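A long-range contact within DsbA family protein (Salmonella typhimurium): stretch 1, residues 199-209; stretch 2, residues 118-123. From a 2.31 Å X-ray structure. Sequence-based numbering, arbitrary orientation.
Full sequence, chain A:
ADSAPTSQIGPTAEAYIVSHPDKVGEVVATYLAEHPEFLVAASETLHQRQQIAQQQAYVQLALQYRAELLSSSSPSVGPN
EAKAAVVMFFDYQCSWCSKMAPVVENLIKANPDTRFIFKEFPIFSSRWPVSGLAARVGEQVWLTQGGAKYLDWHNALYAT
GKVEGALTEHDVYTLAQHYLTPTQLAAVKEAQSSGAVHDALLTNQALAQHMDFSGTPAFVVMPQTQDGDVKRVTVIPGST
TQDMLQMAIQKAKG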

ATOM      1  N   ASP A 199       0.535  22.891  28.728  1.00 21.55           N
ATOM      2  CA  ASP A 199       0.099  23.956  27.832  1.00 24.85           C
ATOM      3  C   ASP A 199       0.732  23.841  26.444  1.00 24.87           C
ATOM      4  O   ASP A 199       0.094  24.152  25.434  1.00 24.32           O
ATOM      5  CB  ASP A 199       0.406  25.322  28.434  1.00 26.14           C
ATOM      6  CG  ASP A 199      -0.166  26.447  27.583  1.00 38.38           C
ATOM      7  OD1 ASP A 199      -1.409  26.643  27.635  1.00 34.01           O
ATOM      8  OD2 ASP A 199       0.607  27.094  26.823  1.00 38.36           O
ATOM      9  N   ALA A 200       1.990  23.411  26.370  1.00 26.36           N
ATOM     10  CA  ALA A 200       2.647  23.309  25.071  1.00 24.54           C
ATOM     11  C   ALA A 200       1.963  22.277  24.182  1.00 23.25           C
ATOM     12  O   ALA A 200       1.880  22.457  22.961  1.00 25.22           O
ATOM     13  CB  ALA A 200       4.128  22.964  25.254  1.00 26.20           C
ATOM     14  N   LEU A 201       1.463  21.189  24.776  1.00 21.57           N
ATOM     15  CA  LEU A 201       0.751  20.190  23.989  1.00 20.63           C
ATOM     16  C   LEU A 201      -0.557  20.746  23.440  1.00 24.11           C
ATOM     17  O   LEU A 201      -0.903  20.492  22.282  1.00 24.49           O
ATOM     18  CB  LEU A 201       0.487  18.947  24.830  1.00 25.39           C
ATOM     19  CG  LEU A 201       0.323  17.670  24.025  1.00 24.13           C
ATOM     20  CD1 LEU A 201       1.702  17.250  23.471  1.00 23.19           C
ATOM     21  CD2 LEU A 201      -0.321  16.558  24.846  1.00 23.02           C
ATOM     22  N   LEU A 202      -1.302  21.505  24.252  1.00 21.25           N
ATOM     23  CA  LEU A 202      -2.533  22.123  23.767  1.00 21.92           C
ATOM     24  C   LEU A 202      -2.233  23.121  22.652  1.00 22.76           C
ATOM     25  O   LEU A 202      -2.891  23.121  21.600  1.00 22.84           O
ATOM     26  CB  LEU A 202      -3.274  22.826  24.916  1.00 23.79           C
ATOM     27  CG  LEU A 202      -3.794  22.012  26.094  1.00 23.01           C
ATOM     28  CD1 LEU A 202      -4.304  22.937  27.214  1.00 18.81           C
ATOM     29  CD2 LEU A 202      -4.887  21.015  25.634  1.00 24.29           C
ATOM     30  N   THR A 203      -1.255  24.001  22.888  1.00 21.23           N
ATOM     31  CA  THR A 203      -0.871  25.011  21.903  1.00 21.93           C
ATOM     32  C   THR A 203      -0.348  24.372  20.628  1.00 21.99           C
ATOM     33  O   THR A 203      -0.709  24.789  19.523  1.00 22.53           O
ATOM     34  CB  THR A 203       0.192  25.939  22.517  1.00 25.01           C
ATOM     35  OG1 THR A 203      -0.362  26.572  23.664  1.00 24.85           O
ATOM     36  CG2 THR A 203       0.689  27.017  21.518  1.00 22.34           C
ATOM     37  N   ASN A 204       0.503  23.352  20.758  1.00 23.33           N
ATOM     38  CA  ASN A 204       1.071  22.717  19.572  1.00 22.07           C
ATOM     39  C   ASN A 204       0.003  21.994  18.754  1.00 21.48           C
ATOM     40  O   ASN A 204       0.052  22.005  17.524  1.00 21.55           O
ATOM     41  CB  ASN A 204       2.182  21.753  19.980  1.00 19.53           C
ATOM     42  CG  ASN A 204       3.429  22.466  20.432  1.00 21.18           C
ATOM     43  OD1 ASN A 204       3.541  23.683  20.294  1.00 24.39           O
ATOM     44  ND2 ASN A 204       4.382  21.717  20.968  1.00 21.65           N
ATOM     45  N   GLN A 205      -0.958  21.344  19.418  1.00 23.73           N
ATOM     46  CA  GLN A 205      -2.012  20.642  18.692  1.00 22.91           C
ATOM     47  C   GLN A 205      -2.962  21.624  18.009  1.00 24.11           C
ATOM     48  O   GLN A 205      -3.408  21.383  16.877  1.00 24.50           O
ATOM     49  CB  GLN A 205      -2.789  19.730  19.634  1.00 21.31           C
ATOM     50  CG  GLN A 205      -3.974  19.044  18.986  1.00 21.01           C
ATOM     51  CD  GLN A 205      -3.548  18.106  17.872  1.00 25.93           C
ATOM     52  OE1 GLN A 205      -2.416  17.621  17.857  1.00 27.83           O
ATOM     53  NE2 GLN A 205      -4.454  17.850  16.929  1.00 25.29           N
ATOM     54  N   ALA A 206      -3.274  22.740  18.678  1.00 20.80           N
ATOM     55  CA  ALA A 206      -4.048  23.793  18.027  1.00 21.40           C
ATOM     56  C   ALA A 206      -3.311  24.336  16.808  1.00 21.44           C
ATOM     57  O   ALA A 206      -3.919  24.541  15.752  1.00 24.10           O
ATOM     58  CB  ALA A 206      -4.363  24.918  19.017  1.00 19.38           C
ATOM     59  N   LEU A 207      -1.997  24.566  16.935  1.00 19.45           N
ATOM     60  CA  LEU A 207      -1.201  25.007  15.796  1.00 20.05           C
ATOM     61  C   LEU A 207      -1.124  23.933  14.709  1.00 21.22           C
ATOM     62  O   LEU A 207      -1.203  24.248  13.518  1.00 19.20           O
ATOM     63  CB  LEU A 207       0.208  25.391  16.255  1.00 19.99           C
ATOM     64  CG  LEU A 207       1.192  25.815  15.154  1.00 19.67           C
ATOM     65  CD1 LEU A 207       0.659  27.021  14.338  1.00 20.23           C
ATOM     66  CD2 LEU A 207       2.610  26.084  15.671  1.00 20.21           C
ATOM     67  N   ALA A 208      -0.953  22.663  15.088  1.00 19.59           N
ATOM     68  CA  ALA A 208      -0.951  21.613  14.062  1.00 24.51           C
ATOM     69  C   ALA A 208      -2.272  21.584  13.299  1.00 23.35           C
ATOM     70  O   ALA A 208      -2.286  21.399  12.076  1.00 23.40           O
ATOM     71  CB  ALA A 208      -0.661  20.244  14.673  1.00 18.68           C
ATOM     72  N   GLN A 209      -3.389  21.769  13.998  1.00 22.19           N
ATOM     73  CA  GLN A 209      -4.678  21.749  13.319  1.00 23.44           C
ATOM     74  C   GLN A 209      -4.829  22.949  12.394  1.00 26.46           C
ATOM     75  O   GLN A 209      -5.330  22.813  11.268  1.00 23.91           O
ATOM     76  CB  GLN A 209      -5.809  21.703  14.346  1.00 21.17           C
ATOM     77  CG  GLN A 209      -5.940  20.320  14.968  1.00 22.16           C
ATOM     78  CD  GLN A 209      -6.816  20.263  16.218  1.00 21.10           C
ATOM     79  OE1 GLN A 209      -6.808  19.263  16.929  1.00 25.73           O
ATOM     80  NE2 GLN A 209      -7.560  21.333  16.493  1.00 23.20           N
TER
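Stretch 2 (118-123) FKEFPI

Residues 199-209 form a regular α-helix, its backbone amides bonded four residues back, that runs on beyond Q209. Stretch 2 enters as the last part of a β-strand, F118 to E120, and then continues as loop, extended at F121 and P122, with I123 turning to helical angles. Strand and helix cross almost at right angles: their axes approach to 8.0 Å with a signed crossing angle of -97°. The closest pair of CA atoms, those of L201 and F121, is 5.6 Å apart.

The one direct hydrogen bond between the stretches is made by N204, whose CA-to-CB bond points toward stretch 2. Its ND2 donates to the backbone O of E120 at 2.7 Å, with a nearly straight N-H...O angle of 161°. A carboxamide suits this place because its nitrogen can satisfy a buried carbonyl while its oxygen remains free to accept. That oxygen, N204 OD1, takes a hydrogen from a water 2.9 Å away, and the same water accepts from K119 NZ at 2.6 Å. A second water bridges Q205 OE1 (3.0 Å) and the backbone O of P122 (2.8 Å), donating to both. Glutamine suits its place because OE1, besides accepting from this water, makes a van der Waals contact at the edge of the F121 ring, near its plane and 3.6 Å from F121 CD2.

Nonpolar contacts complete the interface. L201 starts sideways, but its end comes nearer, so that CD1 lies 3.9 Å from F121 CA and 4.0 Å from P122 CD, with a van der Waals contact to the oxygen E120 O at 3.8 Å; a branched aliphatic tip fits well against both backbone and proline ring. A208 offers a small methyl, its CB 4.1 Å from F121 CD2. L207 CD2 lies 3.8 Å from K119 CE, near the end of the lysine chain, whose NZ donates to the water.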

ATOM      1  N   PHE A 118      11.184  22.907  18.090  1.00 21.63           N
ATOM      2  CA  PHE A 118      10.608  21.595  18.374  1.00 22.05           C
ATOM      3  C   PHE A 118       9.143  21.742  18.776  1.00 23.00           C
ATOM      4  O   PHE A 118       8.832  22.358  19.803  1.00 21.75           O
ATOM      5  CB  PHE A 118      11.407  20.903  19.483  1.00 19.97           C
ATOM      6  CG  PHE A 118      12.817  20.524  19.065  1.00 21.97           C
ATOM      7  CD1 PHE A 118      13.832  21.467  19.070  1.00 23.39           C
ATOM      8  CD2 PHE A 118      13.114  19.222  18.649  1.00 22.22           C
ATOM      9  CE1 PHE A 118      15.139  21.125  18.676  1.00 26.32           C
ATOM     10  CE2 PHE A 118      14.409  18.865  18.257  1.00 21.45           C
ATOM     11  CZ  PHE A 118      15.422  19.822  18.263  1.00 27.04           C
ATOM     12  N   LYS A 119       8.247  21.178  17.982  1.00 18.76           N
ATOM     13  CA  LYS A 119       6.810  21.237  18.277  1.00 20.93           C
ATOM     14  C   LYS A 119       6.316  19.826  18.602  1.00 20.21           C
ATOM     15  O   LYS A 119       5.917  19.080  17.712  1.00 19.97           O
ATOM     16  CB  LYS A 119       6.022  21.829  17.091  1.00 20.01           C
ATOM     17  CG  LYS A 119       6.505  23.180  16.649  1.00 18.69           C
ATOM     18  CD  LYS A 119       6.155  24.237  17.696  1.00 18.90           C
ATOM     19  CE  LYS A 119       6.113  25.618  17.085  1.00 19.88           C
ATOM     20  NZ  LYS A 119       5.685  26.648  18.066  1.00 20.10           N
ATOM     21  N   GLU A 120       6.329  19.476  19.887  1.00 24.10           N
ATOM     22  CA  GLU A 120       5.826  18.181  20.334  1.00 20.19           C
ATOM     23  C   GLU A 120       4.303  18.165  20.282  1.00 21.51           C
ATOM     24  O   GLU A 120       3.659  19.101  20.768  1.00 21.22           O
ATOM     25  CB  GLU A 120       6.294  17.906  21.760  1.00 20.42           C
ATOM     26  CG  GLU A 120       7.777  17.699  21.887  1.00 22.01           C
ATOM     27  CD  GLU A 120       8.257  17.698  23.327  1.00 24.52           C
ATOM     28  OE1 GLU A 120       7.649  16.998  24.148  1.00 22.83           O
ATOM     29  OE2 GLU A 120       9.268  18.372  23.630  1.00 29.65           O
ATOM     30  N   PHE A 121       3.729  17.101  19.707  1.00 20.91           N
ATOM     31  CA  PHE A 121       2.284  16.955  19.625  1.00 23.12           C
ATOM     32  C   PHE A 121       1.925  15.474  19.554  1.00 23.46           C
ATOM     33  O   PHE A 121       2.785  14.632  19.262  1.00 22.22           O
ATOM     34  CB  PHE A 121       1.708  17.732  18.420  1.00 20.02           C
ATOM     35  CG  PHE A 121       1.832  17.010  17.079  1.00 21.62           C
ATOM     36  CD1 PHE A 121       3.072  16.698  16.550  1.00 22.33           C
ATOM     37  CD2 PHE A 121       0.701  16.694  16.332  1.00 26.63           C
ATOM     38  CE1 PHE A 121       3.197  16.045  15.299  1.00 22.13           C
ATOM     39  CE2 PHE A 121       0.811  16.047  15.087  1.00 27.78           C
ATOM     40  CZ  PHE A 121       2.070  15.716  14.574  1.00 23.29           C
ATOM     41  N   PRO A 122       0.653  15.115  19.824  1.00 23.16           N
ATOM     42  CA  PRO A 122       0.245  13.703  19.815  1.00 22.04           C
ATOM     43  C   PRO A 122      -0.526  13.318  18.561  1.00 22.04           C
ATOM     44  O   PRO A 122      -1.551  13.944  18.265  1.00 23.71           O
ATOM     45  CB  PRO A 122      -0.666  13.612  21.040  1.00 23.31           C
ATOM     46  CG  PRO A 122      -1.201  15.042  21.212  1.00 23.67           C
ATOM     47  CD  PRO A 122      -0.437  15.973  20.306  1.00 20.22           C
ATOM     48  N   ILE A 123      -0.080  12.279  17.846  1.00 22.98           N
ATOM     49  CA  ILE A 123      -0.757  11.883  16.611  1.00 25.51           C
ATOM     50  C   ILE A 123      -2.156  11.357  16.907  1.00 26.79           C
ATOM     51  O   ILE A 123      -3.101  11.626  16.162  1.00 29.07           O
ATOM     52  CB  ILE A 123       0.083  10.841  15.852  1.00 27.44           C
ATOM     53  CG1 ILE A 123       1.355  11.478  15.315  1.00 21.78           C
ATOM     54  CG2 ILE A 123      -0.731  10.193  14.721  1.00 25.78           C
ATOM     55  CD1 ILE A 123       2.229  10.491  14.596  1.00 27.45           C
TER
HETATM   56  O   HOH W   1       3.297  26.184  18.918  1.00 27.01           O
HETATM   57  O   HOH W   2      -2.322  15.280  15.913  1.00 24.72           O